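Local coordinates for protein PrhC (Penicillium brasilianum, PDB 5X9J) that acts as a homodimeric isomerase in the biosynthesis of paraherquonin, a fungal meroterpenoid with a highly congested hexacyclic architecture, at residues Ser25-Leu30 against Met100-Ala105; Leu52-Cys57 against Leu140-Trp145; Ala106-Phe111 against Ile131-Asp136. One frame throughout, in Å; residues are numbered along the deposited sequence.

Contact 1 of 3, residues Ser25-Leu30 against Met100-Ala105; sequences STREKL and MVVDEA
R27 and E104 form the charged half of this helix-to-strand contact. The arginine grips one carboxylate oxygen side-on with two nitrogens: NE of R27 lies 2.9 Å from OE2 of E104, and NH2 of R27 lies 3.0 Å from the same oxygen. Both bonds are bent, and the guanidinium and carboxylate planes stand 88° apart, so this is not the coplanar, two-oxygen fork often drawn for such pairs. NE meets OE2 from above the carboxylate plane, NH2 nearly along its C-O axis. The arginine leaves the helix with CG anti to the backbone N (chi1 172°) and bends at chi3, which turns its flat end across the strand.

Van der Waals packing continues from there. CB of V102 sits over the rim of one guanidinium face, 3.7 Å from NH1 of R27. The CG1 methyl of V102 meets L30, whose CD1 is 3.7 Å away, the two side chains sliding past each other in opposite directions. One residue before R27, CG2 of T26 rests 3.7 Å from the carbonyl oxygen of E104. Within the helix start, S25 and E28 form a capping box: OG of S25 accepts from N of E28, and OE2 of E28 receives the backbone N of S25.

R27 NH2 also makes a salt bridge to D103 of the second subunit, exchanged reciprocally, which ties the contact to the dimer interface. In its own chain, the first turn of helix 26-43 crosses strand 101-103, with V102 touching I31 of that helix and I109 of strand 108-119.

Contact 2 of 3, residues Leu52-Cys57 against Leu140-Trp145; sequences LRTESC and LVDGIW
L52 and T54 bracket V141 in a short parallel bridge: N of V141 donates to O of L52 at 2.8 Å, and N of T54 donates to O of V141 at 2.9 Å, R53 being the residue paired with V141. A type I turn from T54 to C57 then turns the chain through a corner, bringing CA of C57 within 3.4 Å of O of D142.

The side chains follow this corner. OG1 of T54 donates to OD1 of D142 at 2.7 Å, reaching the anti lone pair, the one turned away from the other carboxylate oxygen. With chi1 at 65°, that hydroxyl stands between its own backbone N and carbonyl carbon, while CG2 leans toward CB of L140. R53 extends from CG to NE and lays its guanidinium against I144, whose CD1 methyl sits over the centre of one face, 3.5 Å from CZ of R53; the two side chains cross at about a right angle. The same methyl touches C57, 4.0 Å from its SG. L140 folds its CD2 against the carbonyl of L52, and CG of L52 meets CG2 of V141. Next door, D142 and G143 form a classic beta bulge opposite Q133, and CH2 of W145 packs close to the glycine, the tryptophan ring itself stacking on Y60.

Chemically, the contact is divided. The buried R53 has the aliphatic cover of I144 over one face and a weak NH1 bond to OG1 of T59, while N73 and T76 of helix 73-86 also touch the side chain. The T54 bond, by contrast, probably fixes the D142 carboxylate at the partly exposed margin and would be expected to favour its ionised form.

Contact 3 of 3, residues Ala106-Phe111 against Ile131-Asp136; sequences AKKIAF and ILQATD
Q133 reaches back across the strand pair to A106 and K108, and its torsions explain how. CG is anti to the backbone N (chi1 170°), and a bend at chi2 (72°) turns the amide across toward the neighbouring strand. NE2 of Q133 then donates to O of A106 at 3.0 Å, almost in the amide plane, and to O of its neighbour A134. NZ of K108 approaches OE1 of Q133 at 2.5 Å, a hydrogen bond modelled doubtfully short. A water donates to both O of A106 and OE1 of Q133. An alanine in this place would take away the amide, and the A106 carbonyl would probably lose its side-chain donor.

K107 has a left-handed backbone, as expected at the first position of a G1 bulge, where K107 and K108 both face D103. Its chain, bent at chi2 and chi4, brings CE 3.4 Å from O of D136. NZ of K107 stays 4.2 Å from OD2 of D136, beyond a salt bridge; it is hydrogen-bonded to O of E104 and to a water. On the face away from K108 and Q133, CG2 of I109 lies beside CB of L132, 3.9 Å away. F111 offers its ring edge, CE2 being 3.8 Å from CD1 of L132. The backbone bonds of I109 with L132 and of A134 with K107 hold this antiparallel register.

The pair belongs to the hairpin of strands 108-119 and 124-134, flanked by strands 101-103 and 141-148. F111 and A134 lean on helix 26-43, whereas A110 and I131 pack against the second subunit.

One sheet and a helix laid on it are joined here by local and long-range contacts. Contacts 1 and 3 lie about 8 Å apart between centres, contacts 2 and 3 about 10 Å, and contacts 1 and 2 about 16 Å without touching. Contact 3 is the middle piece: its strand 108-119 pairs with 101-103 of contact 1, and strand 124-134 with 141-148 of contact 2. Along the chain, contact 1 closes before contact 3 opens, contact 2 spans contact 3, and the segments of contacts 1 and 2 alternate. Helix 26-43 supplies one side of contact 1 and packs on contacts 2 and 3, consistent with an NTF2-like cone; contacts 1 and 3 meet the partner subunit.

Contact 1 of 3, residues Ser25-Leu30 against Met100-Ala105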
# COMPACT_ATOMS: atom_id res chain seq x y z
N SER B 25 10.06 -25.48 -1.20
CA SER B 25 9.10 -25.12 -2.23
C SER B 25 9.37 -23.70 -2.73
O SER B 25 10.12 -22.92 -2.12
CB SER B 25 7.67 -25.22 -1.70
OG SER B 25 7.49 -24.32 -0.62
N THR B 26 8.76 -23.37 -3.87
CA THR B 26 8.80 -22.00 -4.37
C THR B 26 8.20 -21.04 -3.35
O THR B 26 8.75 -19.95 -3.13
CB THR B 26 8.08 -21.90 -5.72
OG1 THR B 26 8.77 -22.69 -6.69
CG2 THR B 26 8.06 -20.44 -6.22
N ARG B 27 7.11 -21.43 -2.69
CA ARG B 27 6.50 -20.55 -1.70
C ARG B 27 7.49 -20.21 -0.58
O ARG B 27 7.62 -19.04 -0.19
CB ARG B 27 5.23 -21.18 -1.11
CG ARG B 27 4.66 -20.39 0.07
CD ARG B 27 3.30 -20.93 0.53
NE ARG B 27 2.35 -20.80 -0.56
CZ ARG B 27 1.42 -19.85 -0.64
NH1 ARG B 27 1.25 -18.96 0.33
NH2 ARG B 27 0.63 -19.83 -1.70
N GLU B 28 8.23 -21.21 -0.09
CA GLU B 28 9.17 -20.96 0.99
C GLU B 28 10.32 -20.07 0.54
O GLU B 28 10.75 -19.18 1.28
CB GLU B 28 9.71 -22.29 1.54
CG GLU B 28 8.63 -23.16 2.16
CD GLU B 28 9.12 -24.56 2.51
OE1 GLU B 28 9.50 -24.79 3.67
OE2 GLU B 28 9.15 -25.42 1.61
N LYS B 29 10.83 -20.30 -0.68
CA LYS B 29 11.90 -19.44 -1.20
C LYS B 29 11.44 -17.99 -1.32
O LYS B 29 12.20 -17.07 -1.04
CB LYS B 29 12.37 -19.94 -2.57
CG LYS B 29 13.02 -21.32 -2.58
CD LYS B 29 13.54 -21.63 -3.98
CE LYS B 29 13.51 -23.12 -4.27
NZ LYS B 29 13.80 -23.40 -5.72
N LEU B 30 10.19 -17.78 -1.74
CA LEU B 30 9.70 -16.41 -1.87
C LEU B 30 9.56 -15.76 -0.50
O LEU B 30 9.92 -14.59 -0.32
CB LEU B 30 8.37 -16.40 -2.62
CG LEU B 30 8.48 -16.66 -4.14
CD1 LEU B 30 7.12 -16.89 -4.75
CD2 LEU B 30 9.17 -15.49 -4.84
N MET B 100 0.31 -11.96 4.14
CA MET B 100 1.24 -12.06 3.02
C MET B 100 0.59 -12.76 1.83
O MET B 100 -0.21 -13.68 2.00
CB MET B 100 2.45 -12.84 3.50
CG MET B 100 3.62 -12.90 2.62
SD MET B 100 4.90 -13.75 3.58
CE MET B 100 5.40 -12.50 4.73
N VAL B 101 0.93 -12.32 0.62
CA VAL B 101 0.37 -12.89 -0.61
C VAL B 101 1.53 -13.43 -1.43
O VAL B 101 2.41 -12.67 -1.83
CB VAL B 101 -0.42 -11.83 -1.40
CG1 VAL B 101 -1.12 -12.48 -2.62
CG2 VAL B 101 -1.45 -11.13 -0.49
N VAL B 102 1.53 -14.74 -1.67
CA VAL B 102 2.66 -15.39 -2.35
C VAL B 102 2.18 -15.97 -3.68
O VAL B 102 1.31 -16.85 -3.71
CB VAL B 102 3.30 -16.47 -1.48
CG1 VAL B 102 4.62 -16.90 -2.09
CG2 VAL B 102 3.51 -15.97 -0.05
N ASP B 103 2.79 -15.52 -4.78
CA ASP B 103 2.42 -15.93 -6.15
C ASP B 103 3.54 -16.82 -6.69
O ASP B 103 4.51 -16.33 -7.27
CB ASP B 103 2.18 -14.70 -7.05
CG ASP B 103 1.52 -15.06 -8.39
OD1 ASP B 103 1.64 -16.22 -8.85
OD2 ASP B 103 0.86 -14.16 -8.99
N GLU B 104 3.39 -18.13 -6.50
CA GLU B 104 4.45 -19.07 -6.86
C GLU B 104 4.66 -19.12 -8.37
O GLU B 104 5.80 -19.15 -8.84
CB GLU B 104 4.11 -20.45 -6.32
CG GLU B 104 4.02 -20.50 -4.79
CD GLU B 104 3.26 -21.72 -4.28
OE1 GLU B 104 3.53 -22.84 -4.77
OE2 GLU B 104 2.39 -21.55 -3.40
N ALA B 105 3.57 -19.10 -9.15
CA ALA B 105 3.71 -19.14 -10.61
C ALA B 105 4.42 -17.90 -11.14
O ALA B 105 5.28 -17.99 -12.01
CB ALA B 105 2.33 -19.28 -11.25

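Contact 2 of 3, residues Leu52-Cys57 against Leu140-Trp145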
# COMPACT_ATOMS: atom_id res chain seq x y z
N LEU B 52 21.48 -8.16 -3.69
CA LEU B 52 20.22 -8.89 -3.75
C LEU B 52 19.41 -8.57 -5.01
O LEU B 52 18.46 -9.29 -5.33
CB LEU B 52 19.39 -8.58 -2.50
CG LEU B 52 18.16 -9.46 -2.25
CD1 LEU B 52 18.59 -10.91 -2.06
CD2 LEU B 52 17.37 -8.94 -1.06
N ARG B 53 19.77 -7.52 -5.75
CA ARG B 53 19.00 -7.07 -6.89
C ARG B 53 19.66 -7.48 -8.20
O ARG B 53 20.89 -7.52 -8.30
CB ARG B 53 18.84 -5.56 -6.87
CG ARG B 53 18.21 -5.07 -5.60
CD ARG B 53 18.19 -3.57 -5.56
NE ARG B 53 17.69 -3.14 -4.26
CZ ARG B 53 16.96 -2.05 -4.07
NH1 ARG B 53 16.63 -1.28 -5.12
NH2 ARG B 53 16.56 -1.74 -2.84
N THR B 54 18.84 -7.77 -9.20
CA THR B 54 19.36 -7.84 -10.56
C THR B 54 19.91 -6.48 -10.97
O THR B 54 19.58 -5.45 -10.38
CB THR B 54 18.28 -8.28 -11.53
OG1 THR B 54 17.26 -7.27 -11.58
CG2 THR B 54 17.66 -9.58 -11.08
N GLU B 55 20.75 -6.49 -12.01
CA GLU B 55 21.32 -5.23 -12.50
C GLU B 55 20.24 -4.28 -13.01
O GLU B 55 20.40 -3.06 -12.92
CB GLU B 55 22.35 -5.50 -13.61
CG GLU B 55 23.72 -5.93 -13.10
CD GLU B 55 24.84 -5.62 -14.09
OE1 GLU B 55 24.58 -4.90 -15.09
OE2 GLU B 55 25.98 -6.08 -13.86
N SER B 56 19.15 -4.81 -13.56
CA SER B 56 18.10 -3.97 -14.12
C SER B 56 16.96 -3.72 -13.14
O SER B 56 15.92 -3.20 -13.55
CB SER B 56 17.57 -4.60 -15.41
OG SER B 56 17.11 -5.92 -15.17
N CYS B 57 17.13 -4.05 -11.86
CA CYS B 57 16.05 -3.90 -10.89
C CYS B 57 15.58 -2.45 -10.82
O CYS B 57 16.39 -1.52 -10.77
CB CYS B 57 16.51 -4.37 -9.51
SG CYS B 57 15.18 -4.39 -8.26
N LEU B 140 17.10 -13.56 -6.49
CA LEU B 140 17.33 -12.14 -6.62
C LEU B 140 16.01 -11.40 -6.76
O LEU B 140 14.98 -11.97 -7.14
CB LEU B 140 18.24 -11.82 -7.81
CG LEU B 140 19.67 -12.36 -7.73
CD1 LEU B 140 20.31 -12.32 -9.10
CD2 LEU B 140 20.48 -11.55 -6.75
N VAL B 141 16.05 -10.10 -6.49
CA VAL B 141 14.89 -9.24 -6.64
C VAL B 141 15.05 -8.47 -7.95
O VAL B 141 16.09 -7.83 -8.17
CB VAL B 141 14.74 -8.29 -5.44
CG1 VAL B 141 13.63 -7.30 -5.70
CG2 VAL B 141 14.47 -9.10 -4.15
N ASP B 142 14.04 -8.55 -8.82
CA ASP B 142 14.08 -7.87 -10.11
C ASP B 142 13.13 -6.68 -10.18
O ASP B 142 13.25 -5.87 -11.11
CB ASP B 142 13.74 -8.88 -11.23
CG ASP B 142 13.93 -8.30 -12.65
OD1 ASP B 142 14.96 -7.62 -12.92
OD2 ASP B 142 13.03 -8.51 -13.49
N GLY B 143 12.21 -6.55 -9.24
CA GLY B 143 11.31 -5.42 -9.17
C GLY B 143 10.79 -5.20 -7.76
O GLY B 143 10.55 -6.17 -7.03
N ILE B 144 10.63 -3.94 -7.36
CA ILE B 144 10.17 -3.58 -6.03
C ILE B 144 9.10 -2.50 -6.18
O ILE B 144 9.34 -1.48 -6.84
CB ILE B 144 11.32 -3.05 -5.14
CG1 ILE B 144 12.44 -4.08 -5.04
CG2 ILE B 144 10.80 -2.65 -3.75
CD1 ILE B 144 13.80 -3.47 -4.67
N TRP B 145 7.94 -2.74 -5.59
CA TRP B 145 6.89 -1.73 -5.47
C TRP B 145 6.67 -1.48 -3.99
O TRP B 145 6.55 -2.43 -3.21
CB TRP B 145 5.59 -2.19 -6.13
CG TRP B 145 5.73 -2.38 -7.62
CD1 TRP B 145 5.32 -1.52 -8.60
CD2 TRP B 145 6.34 -3.50 -8.29
NE1 TRP B 145 5.64 -2.04 -9.84
CE2 TRP B 145 6.25 -3.25 -9.68
CE3 TRP B 145 6.94 -4.69 -7.85
CZ2 TRP B 145 6.75 -4.15 -10.63
CZ3 TRP B 145 7.43 -5.57 -8.79
CH2 TRP B 145 7.33 -5.30 -10.17
O HOH W 1 14.02 -4.66 -14.23

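Contact 3 of 3, residues Ala106-Phe111 against Ile131-Asp136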
# COMPACT_ATOMS: atom_id res chain seq x y z
N ALA B 106 4.07 -16.72 -10.62
CA ALA B 106 4.66 -15.50 -11.14
C ALA B 106 5.94 -15.10 -10.41
O ALA B 106 6.60 -14.15 -10.84
CB ALA B 106 3.65 -14.35 -11.06
N LYS B 107 6.30 -15.80 -9.33
CA LYS B 107 7.48 -15.47 -8.52
C LYS B 107 7.37 -14.05 -7.96
O LYS B 107 8.31 -13.25 -8.00
CB LYS B 107 8.77 -15.64 -9.32
CG LYS B 107 8.89 -16.98 -10.08
CD LYS B 107 9.05 -18.15 -9.14
CE LYS B 107 9.28 -19.45 -9.92
NZ LYS B 107 8.05 -19.87 -10.65
N LYS B 108 6.20 -13.74 -7.41
CA LYS B 108 5.92 -12.46 -6.78
C LYS B 108 5.46 -12.68 -5.34
O LYS B 108 4.84 -13.70 -5.02
CB LYS B 108 4.83 -11.68 -7.50
CG LYS B 108 5.25 -10.90 -8.74
CD LYS B 108 3.99 -10.45 -9.48
CE LYS B 108 4.21 -9.17 -10.27
NZ LYS B 108 4.99 -9.35 -11.52
N ILE B 109 5.73 -11.70 -4.48
CA ILE B 109 5.26 -11.77 -3.11
C ILE B 109 4.92 -10.37 -2.65
O ILE B 109 5.65 -9.41 -2.90
CB ILE B 109 6.30 -12.47 -2.20
CG1 ILE B 109 5.78 -12.59 -0.77
CG2 ILE B 109 7.66 -11.75 -2.26
CD1 ILE B 109 6.60 -13.61 0.10
N ALA B 110 3.79 -10.25 -1.97
CA ALA B 110 3.37 -8.99 -1.38
C ALA B 110 3.32 -9.18 0.13
O ALA B 110 2.77 -10.17 0.60
CB ALA B 110 2.01 -8.53 -1.90
N PHE B 111 3.90 -8.24 0.88
CA PHE B 111 3.90 -8.38 2.32
C PHE B 111 3.81 -7.02 2.98
O PHE B 111 4.23 -6.01 2.41
CB PHE B 111 5.15 -9.13 2.82
CG PHE B 111 6.45 -8.49 2.41
CD1 PHE B 111 7.10 -7.58 3.24
CD2 PHE B 111 7.05 -8.83 1.20
CE1 PHE B 111 8.32 -7.03 2.87
CE2 PHE B 111 8.24 -8.27 0.82
CZ PHE B 111 8.89 -7.38 1.67
N ILE B 131 5.79 -5.14 -2.66
CA ILE B 131 5.69 -6.23 -3.61
C ILE B 131 7.07 -6.47 -4.20
O ILE B 131 7.72 -5.53 -4.66
CB ILE B 131 4.68 -5.93 -4.73
CG1 ILE B 131 3.28 -5.69 -4.15
CG2 ILE B 131 4.67 -7.09 -5.75
CD1 ILE B 131 2.23 -5.30 -5.22
N LEU B 132 7.51 -7.72 -4.19
CA LEU B 132 8.76 -8.09 -4.84
C LEU B 132 8.49 -8.96 -6.05
O LEU B 132 7.67 -9.88 -5.99
CB LEU B 132 9.69 -8.84 -3.89
CG LEU B 132 10.05 -8.13 -2.58
CD1 LEU B 132 10.92 -9.04 -1.70
CD2 LEU B 132 10.78 -6.82 -2.86
N GLN B 133 9.17 -8.66 -7.15
CA GLN B 133 9.26 -9.56 -8.29
C GLN B 133 10.61 -10.25 -8.17
O GLN B 133 11.65 -9.59 -8.19
CB GLN B 133 9.15 -8.81 -9.62
CG GLN B 133 9.49 -9.68 -10.83
CD GLN B 133 8.41 -10.70 -11.11
OE1 GLN B 133 7.30 -10.33 -11.49
NE2 GLN B 133 8.70 -11.98 -10.90
N ALA B 134 10.59 -11.56 -8.00
CA ALA B 134 11.82 -12.31 -7.88
C ALA B 134 12.25 -12.84 -9.24
O ALA B 134 11.44 -12.94 -10.17
CB ALA B 134 11.65 -13.48 -6.91
N THR B 135 13.53 -13.16 -9.35
CA THR B 135 13.98 -13.95 -10.49
C THR B 135 13.40 -15.36 -10.41
O THR B 135 12.79 -15.76 -9.42
CB THR B 135 15.50 -14.04 -10.54
OG1 THR B 135 15.99 -14.45 -9.26
CG2 THR B 135 16.09 -12.72 -10.92
N ASP B 136 13.64 -16.13 -11.47
CA ASP B 136 12.97 -17.42 -11.60
C ASP B 136 13.44 -18.41 -10.53
O ASP B 136 12.65 -19.23 -10.05
CB ASP B 136 13.20 -18.00 -12.99
CG ASP B 136 11.96 -18.67 -13.52
OD1 ASP B 136 11.34 -18.11 -14.45
OD2 ASP B 136 11.59 -19.74 -12.97
O HOH W 2 6.04 -12.65 -13.18
O HOH W 3 8.50 -18.79 -13.01